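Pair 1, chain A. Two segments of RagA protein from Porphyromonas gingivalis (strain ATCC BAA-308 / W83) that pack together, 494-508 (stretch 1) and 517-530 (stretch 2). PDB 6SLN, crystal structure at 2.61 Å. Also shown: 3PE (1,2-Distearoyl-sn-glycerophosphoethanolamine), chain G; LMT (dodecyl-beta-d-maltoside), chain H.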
# COMPACT_ATOMS: atom_id res chain seq x y z
N TYR A 494 -5.57 0.12 -6.12
CA TYR A 494 -5.50 0.04 -7.58
C TYR A 494 -5.88 1.40 -8.15
O TYR A 494 -6.79 2.05 -7.63
CB TYR A 494 -6.48 -1.00 -8.15
CG TYR A 494 -6.34 -2.44 -7.71
CD1 TYR A 494 -6.84 -2.88 -6.48
CD2 TYR A 494 -5.78 -3.39 -8.55
CE1 TYR A 494 -6.72 -4.21 -6.09
CE2 TYR A 494 -5.66 -4.72 -8.17
CZ TYR A 494 -6.13 -5.12 -6.94
OH TYR A 494 -6.00 -6.44 -6.58
N ARG A 495 -5.22 1.78 -9.25
CA ARG A 495 -5.53 3.03 -9.95
C ARG A 495 -5.50 2.84 -11.46
O ARG A 495 -4.51 2.33 -12.00
CB ARG A 495 -4.54 4.12 -9.57
CG ARG A 495 -4.74 5.39 -10.34
CD ARG A 495 -4.03 6.53 -9.68
NE ARG A 495 -4.85 7.09 -8.62
CZ ARG A 495 -4.54 8.18 -7.93
NH1 ARG A 495 -3.43 8.86 -8.19
NH2 ARG A 495 -5.37 8.59 -7.00
N ASP A 496 -6.56 3.28 -12.14
CA ASP A 496 -6.59 3.29 -13.60
C ASP A 496 -6.97 4.68 -14.06
O ASP A 496 -8.03 5.20 -13.70
CB ASP A 496 -7.60 2.29 -14.16
CG ASP A 496 -7.26 0.88 -13.82
OD1 ASP A 496 -6.06 0.56 -13.76
OD2 ASP A 496 -8.19 0.08 -13.61
N VAL A 497 -6.11 5.28 -14.89
CA VAL A 497 -6.42 6.53 -15.55
C VAL A 497 -6.33 6.26 -17.04
O VAL A 497 -5.26 5.91 -17.55
CB VAL A 497 -5.49 7.67 -15.11
CG1 VAL A 497 -5.89 8.94 -15.78
CG2 VAL A 497 -5.54 7.84 -13.59
N SER A 498 -7.46 6.36 -17.73
CA SER A 498 -7.49 6.20 -19.17
C SER A 498 -7.97 7.52 -19.77
O SER A 498 -9.14 7.90 -19.60
CB SER A 498 -8.36 5.01 -19.58
OG SER A 498 -9.60 5.01 -18.90
N LYS A 499 -7.04 8.25 -20.39
CA LYS A 499 -7.34 9.53 -21.02
C LYS A 499 -7.60 9.34 -22.51
O LYS A 499 -7.09 8.40 -23.13
CB LYS A 499 -6.19 10.53 -20.85
CG LYS A 499 -5.78 10.80 -19.43
CD LYS A 499 -4.49 11.59 -19.40
CE LYS A 499 -3.59 11.12 -18.27
NZ LYS A 499 -2.25 11.76 -18.37
N SER A 500 -8.38 10.24 -23.07
CA SER A 500 -8.74 10.09 -24.47
C SER A 500 -9.14 11.44 -25.05
O SER A 500 -9.99 12.14 -24.49
CB SER A 500 -9.88 9.10 -24.61
OG SER A 500 -10.65 9.32 -25.79
N PHE A 501 -8.54 11.78 -26.20
CA PHE A 501 -8.89 12.99 -26.94
C PHE A 501 -9.15 12.63 -28.39
O PHE A 501 -8.36 11.91 -29.00
CB PHE A 501 -7.78 14.03 -26.85
CG PHE A 501 -7.18 14.16 -25.48
CD1 PHE A 501 -6.18 13.28 -25.09
CD2 PHE A 501 -7.58 15.15 -24.62
CE1 PHE A 501 -5.62 13.38 -23.85
CE2 PHE A 501 -7.01 15.26 -23.38
CZ PHE A 501 -6.03 14.36 -22.99
N THR A 502 -10.25 13.15 -28.94
CA THR A 502 -10.62 12.95 -30.33
C THR A 502 -10.99 14.29 -30.95
O THR A 502 -11.86 14.99 -30.43
CB THR A 502 -11.79 11.98 -30.47
OG1 THR A 502 -11.42 10.70 -29.95
CG2 THR A 502 -12.18 11.83 -31.95
N ASN A 503 -10.35 14.61 -32.07
CA ASN A 503 -10.49 15.92 -32.69
C ASN A 503 -10.75 15.74 -34.17
O ASN A 503 -9.92 15.15 -34.88
CB ASN A 503 -9.23 16.76 -32.43
CG ASN A 503 -9.07 17.10 -30.96
OD1 ASN A 503 -9.91 17.80 -30.39
ND2 ASN A 503 -8.01 16.60 -30.34
N THR A 504 -11.89 16.22 -34.65
CA THR A 504 -12.33 15.93 -36.00
C THR A 504 -12.86 17.18 -36.68
O THR A 504 -13.55 17.99 -36.06
CB THR A 504 -13.43 14.86 -36.04
OG1 THR A 504 -14.57 15.31 -35.31
CG2 THR A 504 -12.92 13.55 -35.46
N ALA A 505 -12.56 17.30 -37.96
CA ALA A 505 -13.09 18.36 -38.81
C ALA A 505 -13.88 17.69 -39.92
O ALA A 505 -13.35 16.81 -40.61
CB ALA A 505 -11.97 19.23 -39.37
N GLU A 506 -15.14 18.07 -40.06
CA GLU A 506 -16.03 17.48 -41.06
C GLU A 506 -16.55 18.60 -41.94
O GLU A 506 -17.08 19.60 -41.44
CB GLU A 506 -17.20 16.72 -40.42
CG GLU A 506 -18.10 16.03 -41.44
CD GLU A 506 -19.39 15.48 -40.84
OE1 GLU A 506 -20.31 16.29 -40.58
OE2 GLU A 506 -19.48 14.25 -40.65
N TYR A 507 -16.41 18.42 -43.25
CA TYR A 507 -16.93 19.37 -44.22
C TYR A 507 -17.90 18.64 -45.13
O TYR A 507 -17.51 17.70 -45.83
CB TYR A 507 -15.79 20.00 -45.02
CG TYR A 507 -16.24 21.16 -45.87
CD1 TYR A 507 -17.15 22.08 -45.38
CD2 TYR A 507 -15.76 21.33 -47.17
CE1 TYR A 507 -17.57 23.14 -46.16
CE2 TYR A 507 -16.18 22.38 -47.95
CZ TYR A 507 -17.09 23.28 -47.43
OH TYR A 507 -17.52 24.34 -48.19
N LYS A 508 -19.16 19.04 -45.09
CA LYS A 508 -20.19 18.59 -46.01
C LYS A 508 -20.49 19.73 -46.97
O LYS A 508 -20.68 20.88 -46.54
CB LYS A 508 -21.48 18.21 -45.26
CG LYS A 508 -21.41 16.95 -44.44
CD LYS A 508 -22.78 16.56 -43.89
CE LYS A 508 -23.09 17.26 -42.57
NZ LYS A 508 -22.53 16.53 -41.39
N LEU A 517 -20.84 15.60 -51.35
CA LEU A 517 -19.60 15.06 -50.84
C LEU A 517 -19.45 15.44 -49.37
O LEU A 517 -19.83 16.54 -48.96
CB LEU A 517 -18.40 15.54 -51.65
CG LEU A 517 -17.06 14.93 -51.23
CD1 LEU A 517 -16.93 13.51 -51.76
CD2 LEU A 517 -15.88 15.79 -51.69
N THR A 518 -18.93 14.51 -48.58
CA THR A 518 -18.63 14.74 -47.18
C THR A 518 -17.20 14.30 -46.92
O THR A 518 -16.81 13.19 -47.29
CB THR A 518 -19.59 13.98 -46.26
OG1 THR A 518 -20.91 14.51 -46.42
CG2 THR A 518 -19.15 14.10 -44.82
N ALA A 519 -16.41 15.19 -46.32
CA ALA A 519 -15.04 14.89 -45.96
C ALA A 519 -14.88 15.10 -44.47
O ALA A 519 -15.49 16.01 -43.90
CB ALA A 519 -14.04 15.77 -46.72
N LEU A 520 -14.05 14.25 -43.87
CA LEU A 520 -13.82 14.28 -42.43
C LEU A 520 -12.37 13.90 -42.17
O LEU A 520 -11.98 12.76 -42.43
CB LEU A 520 -14.77 13.33 -41.71
CG LEU A 520 -14.77 13.33 -40.18
CD1 LEU A 520 -16.12 12.85 -39.71
CD2 LEU A 520 -13.68 12.45 -39.61
N MET A 521 -11.59 14.85 -41.65
CA MET A 521 -10.28 14.56 -41.08
C MET A 521 -10.40 14.47 -39.56
O MET A 521 -11.21 15.18 -38.95
CB MET A 521 -9.27 15.64 -41.46
CG MET A 521 -9.13 15.86 -42.96
SD MET A 521 -7.89 14.76 -43.66
CE MET A 521 -6.50 15.88 -43.86
N GLY A 522 -9.60 13.60 -38.96
CA GLY A 522 -9.70 13.36 -37.53
C GLY A 522 -8.37 13.03 -36.91
O GLY A 522 -7.50 12.40 -37.53
N HIS A 523 -8.20 13.46 -35.65
CA HIS A 523 -7.05 13.12 -34.82
C HIS A 523 -7.54 12.53 -33.50
O HIS A 523 -8.59 12.93 -32.99
CB HIS A 523 -6.17 14.33 -34.52
CG HIS A 523 -5.39 14.18 -33.24
ND1 HIS A 523 -5.87 14.62 -32.03
CD2 HIS A 523 -4.20 13.59 -32.99
CE1 HIS A 523 -5.00 14.33 -31.08
NE2 HIS A 523 -3.97 13.70 -31.64
N GLU A 524 -6.75 11.62 -32.94
CA GLU A 524 -7.17 10.88 -31.75
C GLU A 524 -5.95 10.40 -30.97
O GLU A 524 -5.06 9.78 -31.55
CB GLU A 524 -8.04 9.70 -32.16
CG GLU A 524 -8.32 8.71 -31.04
CD GLU A 524 -9.64 8.01 -31.24
OE1 GLU A 524 -9.68 6.96 -31.93
OE2 GLU A 524 -10.64 8.54 -30.74
N TYR A 525 -5.94 10.68 -29.66
CA TYR A 525 -4.91 10.19 -28.74
C TYR A 525 -5.57 9.57 -27.51
O TYR A 525 -6.37 10.22 -26.82
CB TYR A 525 -3.96 11.32 -28.32
CG TYR A 525 -2.90 10.89 -27.30
CD1 TYR A 525 -1.79 10.15 -27.70
CD2 TYR A 525 -3.00 11.24 -25.95
CE1 TYR A 525 -0.83 9.76 -26.79
CE2 TYR A 525 -2.03 10.84 -25.03
CZ TYR A 525 -0.94 10.11 -25.46
OH TYR A 525 0.04 9.71 -24.57
N ILE A 526 -5.25 8.31 -27.25
CA ILE A 526 -5.71 7.61 -26.06
C ILE A 526 -4.47 7.09 -25.35
O ILE A 526 -3.52 6.62 -25.99
CB ILE A 526 -6.69 6.45 -26.39
CG1 ILE A 526 -5.99 5.33 -27.15
CG2 ILE A 526 -7.91 6.93 -27.19
CD1 ILE A 526 -6.88 4.13 -27.42
N GLU A 527 -4.46 7.23 -24.03
CA GLU A 527 -3.36 6.75 -23.21
C GLU A 527 -3.93 6.19 -21.92
O GLU A 527 -5.02 6.57 -21.50
CB GLU A 527 -2.33 7.84 -22.93
CG GLU A 527 -2.62 8.71 -21.73
CD GLU A 527 -1.46 9.64 -21.41
OE1 GLU A 527 -0.50 9.69 -22.22
OE2 GLU A 527 -1.51 10.31 -20.36
N TYR A 528 -3.18 5.28 -21.31
CA TYR A 528 -3.59 4.59 -20.10
C TYR A 528 -2.38 4.46 -19.19
O TYR A 528 -1.32 4.01 -19.62
CB TYR A 528 -4.16 3.20 -20.43
CG TYR A 528 -4.26 2.26 -19.23
CD1 TYR A 528 -3.16 1.54 -18.79
CD2 TYR A 528 -5.47 2.09 -18.54
CE1 TYR A 528 -3.23 0.71 -17.71
CE2 TYR A 528 -5.55 1.25 -17.47
CZ TYR A 528 -4.43 0.55 -17.05
OH TYR A 528 -4.48 -0.30 -15.97
N GLU A 529 -2.55 4.85 -17.94
CA GLU A 529 -1.63 4.49 -16.87
C GLU A 529 -2.42 3.70 -15.85
O GLU A 529 -3.57 4.04 -15.57
CB GLU A 529 -1.00 5.72 -16.18
CG GLU A 529 -0.13 6.57 -17.05
CD GLU A 529 -0.92 7.38 -18.06
OE1 GLU A 529 -0.46 7.46 -19.22
OE2 GLU A 529 -2.00 7.92 -17.70
N GLY A 530 -1.82 2.66 -15.30
CA GLY A 530 -2.47 1.90 -14.25
C GLY A 530 -1.45 1.29 -13.33
O GLY A 530 -0.34 0.91 -13.76
C1 3PE G . 1.07 13.21 -27.78
C2 3PE G . -0.11 14.11 -28.06
C3 3PE G . -0.58 13.90 -29.51
O31 3PE G . -1.60 14.81 -29.84
O32 3PE G . -0.47 15.55 -31.63
C31 3PE G . -1.34 15.75 -30.85
C32 3PE G . -2.17 17.04 -30.95
C33 3PE G . -3.21 17.04 -32.07
C34 3PE G . -3.81 18.43 -32.24
C35 3PE G . -5.22 18.54 -31.64
C36 3PE G . -6.10 19.42 -32.53
C37 3PE G . -7.19 20.13 -31.73
C38 3PE G . -8.06 20.96 -32.69
C39 3PE G . -9.27 21.51 -31.94
C3A 3PE G . -10.34 21.97 -32.93
C3B 3PE G . -11.72 21.89 -32.27
O21 3PE G . -1.06 13.73 -27.08
O22 3PE G . -1.41 15.35 -25.57
C21 3PE G . -1.81 14.79 -26.53
C22 3PE G . -3.15 15.22 -27.12
C23 3PE G . -3.78 16.38 -26.34
C24 3PE G . -4.41 17.33 -27.35
C25 3PE G . -5.90 17.60 -27.07
C26 3PE G . -6.32 18.92 -27.73
C27 3PE G . -7.70 19.34 -27.21
C28 3PE G . -8.17 20.65 -27.85
C29 3PE G . -9.60 21.00 -27.41
C2A 3PE G . -9.80 22.51 -27.24
C2B 3PE G . -11.15 23.03 -27.78
C2C 3PE G . -11.72 24.11 -26.82
C2D 3PE G . -13.03 24.76 -27.31
C1B LMT H . 4.04 11.05 -22.19
C2B LMT H . 3.85 10.17 -20.89
C3B LMT H . 5.20 9.79 -20.21
C4B LMT H . 6.15 9.27 -21.31
C5B LMT H . 6.39 10.52 -22.16
C6B LMT H . 7.67 10.40 -23.01
O1B LMT H . 3.83 12.42 -21.96
O2B LMT H . 3.01 10.81 -20.01
O3B LMT H . 5.04 8.94 -19.15
O4' LMT H . 7.32 8.76 -20.79
O5B LMT H . 5.24 10.82 -22.93
O6B LMT H . 8.49 11.50 -22.81
C1' LMT H . 1.06 15.33 -21.99
C2' LMT H . 0.44 13.95 -22.26
C3' LMT H . 1.52 12.94 -21.83
C4' LMT H . 2.79 13.05 -22.69
C5' LMT H . 3.17 14.57 -22.94
C6' LMT H . 4.04 14.79 -24.18
O1' LMT H . 0.19 16.43 -22.01
O2' LMT H . -0.68 13.70 -21.47
O3' LMT H . 1.03 11.66 -21.83
O5' LMT H . 2.10 15.52 -22.97
O6' LMT H . 4.31 13.55 -24.78
C1 LMT H . -1.15 16.33 -22.52
C2 LMT H . -2.00 17.25 -21.67
C3 LMT H . -3.50 17.13 -21.81
C4 LMT H . -4.18 18.47 -21.59
C5 LMT H . -5.28 18.71 -22.60
C6 LMT H . -6.55 19.30 -22.04
C7 LMT H . -7.65 19.16 -23.07
C8 LMT H . -8.95 19.81 -22.65
C9 LMT H . -10.02 19.60 -23.70
C10 LMT H . -11.33 20.31 -23.38
C11 LMT H . -12.42 19.82 -24.31
C12 LMT H . -13.67 20.64 -24.27

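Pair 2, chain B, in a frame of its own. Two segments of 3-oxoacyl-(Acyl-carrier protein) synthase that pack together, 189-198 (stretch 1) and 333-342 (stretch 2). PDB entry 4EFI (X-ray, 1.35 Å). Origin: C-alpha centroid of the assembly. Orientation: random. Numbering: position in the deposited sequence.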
# COMPACT_ATOMS: atom_id res chain seq x y z
N ALA B 189 -20.44 5.08 13.80
CA ALA B 189 -19.16 4.37 13.90
C ALA B 189 -17.99 5.32 13.60
O ALA B 189 -18.08 6.14 12.67
CB ALA B 189 -19.15 3.20 12.94
N ALA B 190 -16.91 5.23 14.38
CA ALA B 190 -15.74 6.09 14.15
C ALA B 190 -14.55 5.32 13.60
O ALA B 190 -14.38 4.13 13.89
CB ALA B 190 -15.34 6.77 15.43
N ALA B 191 -13.72 6.00 12.82
CA ALA B 191 -12.45 5.45 12.37
C ALA B 191 -11.33 6.24 13.03
O ALA B 191 -11.44 7.46 13.19
CB ALA B 191 -12.34 5.53 10.86
N HIS B 192 -10.26 5.56 13.41
CA HIS B 192 -9.12 6.18 14.08
C HIS B 192 -7.85 5.95 13.28
O HIS B 192 -7.65 4.87 12.70
CB HIS B 192 -8.93 5.60 15.48
CG HIS B 192 -10.10 5.83 16.37
ND1 HIS B 192 -10.22 6.94 17.17
CD2 HIS B 192 -11.22 5.10 16.56
CE1 HIS B 192 -11.36 6.88 17.84
NE2 HIS B 192 -11.99 5.77 17.48
N PHE B 193 -6.99 6.96 13.23
CA PHE B 193 -5.77 6.94 12.43
C PHE B 193 -4.64 7.59 13.22
O PHE B 193 -4.87 8.49 14.03
CB PHE B 193 -5.95 7.74 11.15
CG PHE B 193 -7.13 7.34 10.33
CD1 PHE B 193 -8.37 7.93 10.55
CD2 PHE B 193 -7.02 6.40 9.32
CE1 PHE B 193 -9.47 7.56 9.77
CE2 PHE B 193 -8.11 6.05 8.55
CZ PHE B 193 -9.34 6.61 8.78
N ILE B 194 -3.43 7.12 12.96
CA ILE B 194 -2.20 7.77 13.46
C ILE B 194 -1.26 7.92 12.28
O ILE B 194 -1.10 6.98 11.50
CB ILE B 194 -1.53 6.97 14.59
CG1 ILE B 194 -2.52 6.75 15.74
CG2 ILE B 194 -0.26 7.71 15.06
CD1 ILE B 194 -1.93 6.06 16.96
N ILE B 195 -0.69 9.11 12.10
CA ILE B 195 0.19 9.37 10.96
C ILE B 195 1.46 10.06 11.43
O ILE B 195 1.38 11.11 12.09
CB ILE B 195 -0.49 10.23 9.87
CG1 ILE B 195 -1.79 9.59 9.37
CG2 ILE B 195 0.47 10.44 8.70
CD1 ILE B 195 -2.55 10.46 8.35
N GLY B 196 2.62 9.47 11.16
CA GLY B 196 3.89 10.04 11.58
C GLY B 196 4.90 10.13 10.46
O GLY B 196 4.80 9.41 9.47
N ALA B 197 5.91 10.97 10.65
CA ALA B 197 6.92 11.24 9.61
C ALA B 197 8.27 11.47 10.27
O ALA B 197 8.35 12.06 11.35
CB ALA B 197 6.55 12.49 8.83
N ASP B 198 9.33 10.96 9.65
CA ASP B 198 10.70 11.31 10.06
C ASP B 198 11.60 11.36 8.82
O ASP B 198 12.23 10.36 8.44
CB ASP B 198 11.26 10.33 11.08
CG ASP B 198 12.66 10.67 11.50
OD1 ASP B 198 13.18 11.72 11.08
OD2 ASP B 198 13.24 9.90 12.29
N GLY B 333 10.21 7.55 3.61
CA GLY B 333 9.95 8.89 4.12
C GLY B 333 11.04 9.40 5.05
O GLY B 333 11.72 10.36 4.74
N TYR B 334 11.22 8.76 6.21
CA TYR B 334 10.35 7.71 6.74
C TYR B 334 8.94 8.20 7.01
O TYR B 334 8.71 9.35 7.39
CB TYR B 334 10.89 7.22 8.08
CG TYR B 334 12.18 6.45 8.07
CD1 TYR B 334 12.54 5.63 7.00
CD2 TYR B 334 13.01 6.50 9.17
CE1 TYR B 334 13.73 4.90 7.04
CE2 TYR B 334 14.19 5.76 9.21
CZ TYR B 334 14.53 4.97 8.15
OH TYR B 334 15.70 4.24 8.19
N SER B 335 7.99 7.28 6.91
CA SER B 335 6.60 7.56 7.16
C SER B 335 5.96 6.31 7.76
O SER B 335 6.34 5.19 7.41
CB SER B 335 5.94 7.98 5.84
OG SER B 335 4.57 8.28 6.03
N TRP B 336 5.00 6.49 8.65
CA TRP B 336 4.23 5.37 9.18
C TRP B 336 2.81 5.82 9.45
O TRP B 336 2.56 7.00 9.72
CB TRP B 336 4.88 4.80 10.45
CG TRP B 336 5.05 5.76 11.56
CD1 TRP B 336 4.22 5.91 12.63
CD2 TRP B 336 6.12 6.70 11.76
NE1 TRP B 336 4.69 6.90 13.46
CE2 TRP B 336 5.87 7.37 12.97
CE3 TRP B 336 7.28 7.02 11.03
CZ2 TRP B 336 6.71 8.39 13.45
CZ3 TRP B 336 8.12 8.00 11.52
CH2 TRP B 336 7.83 8.68 12.72
N ALA B 337 1.85 4.90 9.37
CA ALA B 337 0.46 5.29 9.51
C ALA B 337 -0.40 4.09 9.83
O ALA B 337 -0.12 2.97 9.37
CB ALA B 337 -0.04 5.99 8.25
N SER B 338 -1.43 4.31 10.63
CA SER B 338 -2.40 3.26 10.96
C SER B 338 -3.82 3.70 10.72
O SER B 338 -4.14 4.89 10.64
CB SER B 338 -2.27 2.86 12.43
OG SER B 338 -2.66 3.96 13.23
N ALA B 339 -4.70 2.69 10.59
CA ALA B 339 -6.15 2.88 10.56
C ALA B 339 -6.76 1.76 11.38
O ALA B 339 -6.33 0.61 11.28
CB ALA B 339 -6.67 2.83 9.14
N ALA B 340 -7.78 2.08 12.15
CA ALA B 340 -8.52 1.08 12.89
C ALA B 340 -9.97 1.42 12.73
O ALA B 340 -10.41 2.50 13.10
CB ALA B 340 -8.15 1.09 14.35
N LEU B 341 -10.75 0.48 12.19
CA LEU B 341 -12.14 0.73 11.89
C LEU B 341 -12.86 -0.59 11.55
O LEU B 341 -12.22 -1.61 11.25
CB LEU B 341 -12.31 1.73 10.73
CG LEU B 341 -12.06 1.22 9.32
CD1 LEU B 341 -12.39 2.30 8.31
CD2 LEU B 341 -10.64 0.74 9.11
N ALA B 342 -14.18 -0.54 11.61
CA ALA B 342 -15.05 -1.62 11.13
C ALA B 342 -15.24 -1.51 9.62
O ALA B 342 -15.42 -0.41 9.08
CB ALA B 342 -16.38 -1.57 11.84
O HOH W 1 -15.48 1.84 12.77
O HOH W 2 -12.36 2.69 15.03
O HOH W 3 4.04 10.56 7.00

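Pair 1 and pair 2 are the same object in backbone terms: two neighbouring antiparallel strands, with N-to-C directions 171° apart in pair 1 and 177° in pair 2, whose central residues superpose to 0.4 Å. The register alternates in both. At the hydrogen-bonded pairs, each residue donates its N-H to the partner's O and accepts the partner's N-H at its own O; at the pairs between them, CA atoms draw closer and side chains turn to the other face. The backbone sets which residues face each other directly across the strands, and the side chains settle how each meeting is filled, sometimes reaching past the partner.

On one face, Lys499(A) and Glu527(A) match His192(B) and Ala340(B). The backbone bonds recur: Lys499(A) N to Glu527(A) O is 2.9 Å, His192(B) N to Ala340(B) O 3.1 Å. Pair 1 adds charge, a salt bridge of 2.6 Å from Lys499(A) NZ to Glu527(A) OE2, whereas in pair 2 the alanine is short and the edge of the His192(B) ring lies near Ala340(B) O.

Next along this face, Phe501(A) and Tyr525(A) match Ile194(B) and Ser338(B). Two aromatic rings meet in pair 1, Phe501(A) CD1 lying 3.9 Å from Tyr525(A) CD2, with the lipid 3PE over one face of each. Pair 2 uses a branched aliphatic chain against a small hydroxyl: Ile194(B) CB is 3.5 Å from Ser338(B) OG, and that OG also accepts a weak hydrogen bond from Ile194(B) N at 3.3 Å.

The sharpest contrast is Asn503(A) with His523(A) against Gly196(B) with Trp336(B). In pair 1 two medium polar groups share the space, and Asn503(A) ND2 gives a weak hydrogen bond to His523(A) ND1 at 3.4 Å. In pair 2 one strand yields all of it. Trp336(B), with chi1 in p, lays its ring across the neighbouring strand, and Gly196(B) CA sits 3.8 Å from the centroid of its five-membered ring, over the face. A CB on this glycine would come 2.3 Å from Trp336(B) CE2, so the bare backbone is what admits the indole.

The opposite face follows the same logic. Ser500(A) and Ile526(A) match Phe193(B) and Ala339(B): a small residue meets a larger one in both, with the sizes exchanged between strands. Ser500(A) OG is 3.9 Å from Ile526(A) CG2, and Phe193(B) CE2 is 3.6 Å from Ala339(B) CB. Thr502(A) and Glu524(A) match Ile195(B) and Ala337(B). Here pair 1 makes a very short hydrogen bond, 2.4 Å from Thr502(A) OG1 to Glu524(A) OE2, while pair 2 makes a loose apolar contact, 4.2 Å from Ile195(B) CG1 to Ala337(B) CB. At Thr504(A) and Gly522(A), matching Ala197(B) and Ser335(B), the threonine methyl CG2 rests 3.8 Å from Gly522(A) CA; in pair 2 a water bridges Gly196(B) O and Ser335(B) OG.

The rule is to hold the ladder constant and budget each cross-strand pair jointly, by charge, by shared bulk, or by one large ring over a glycine.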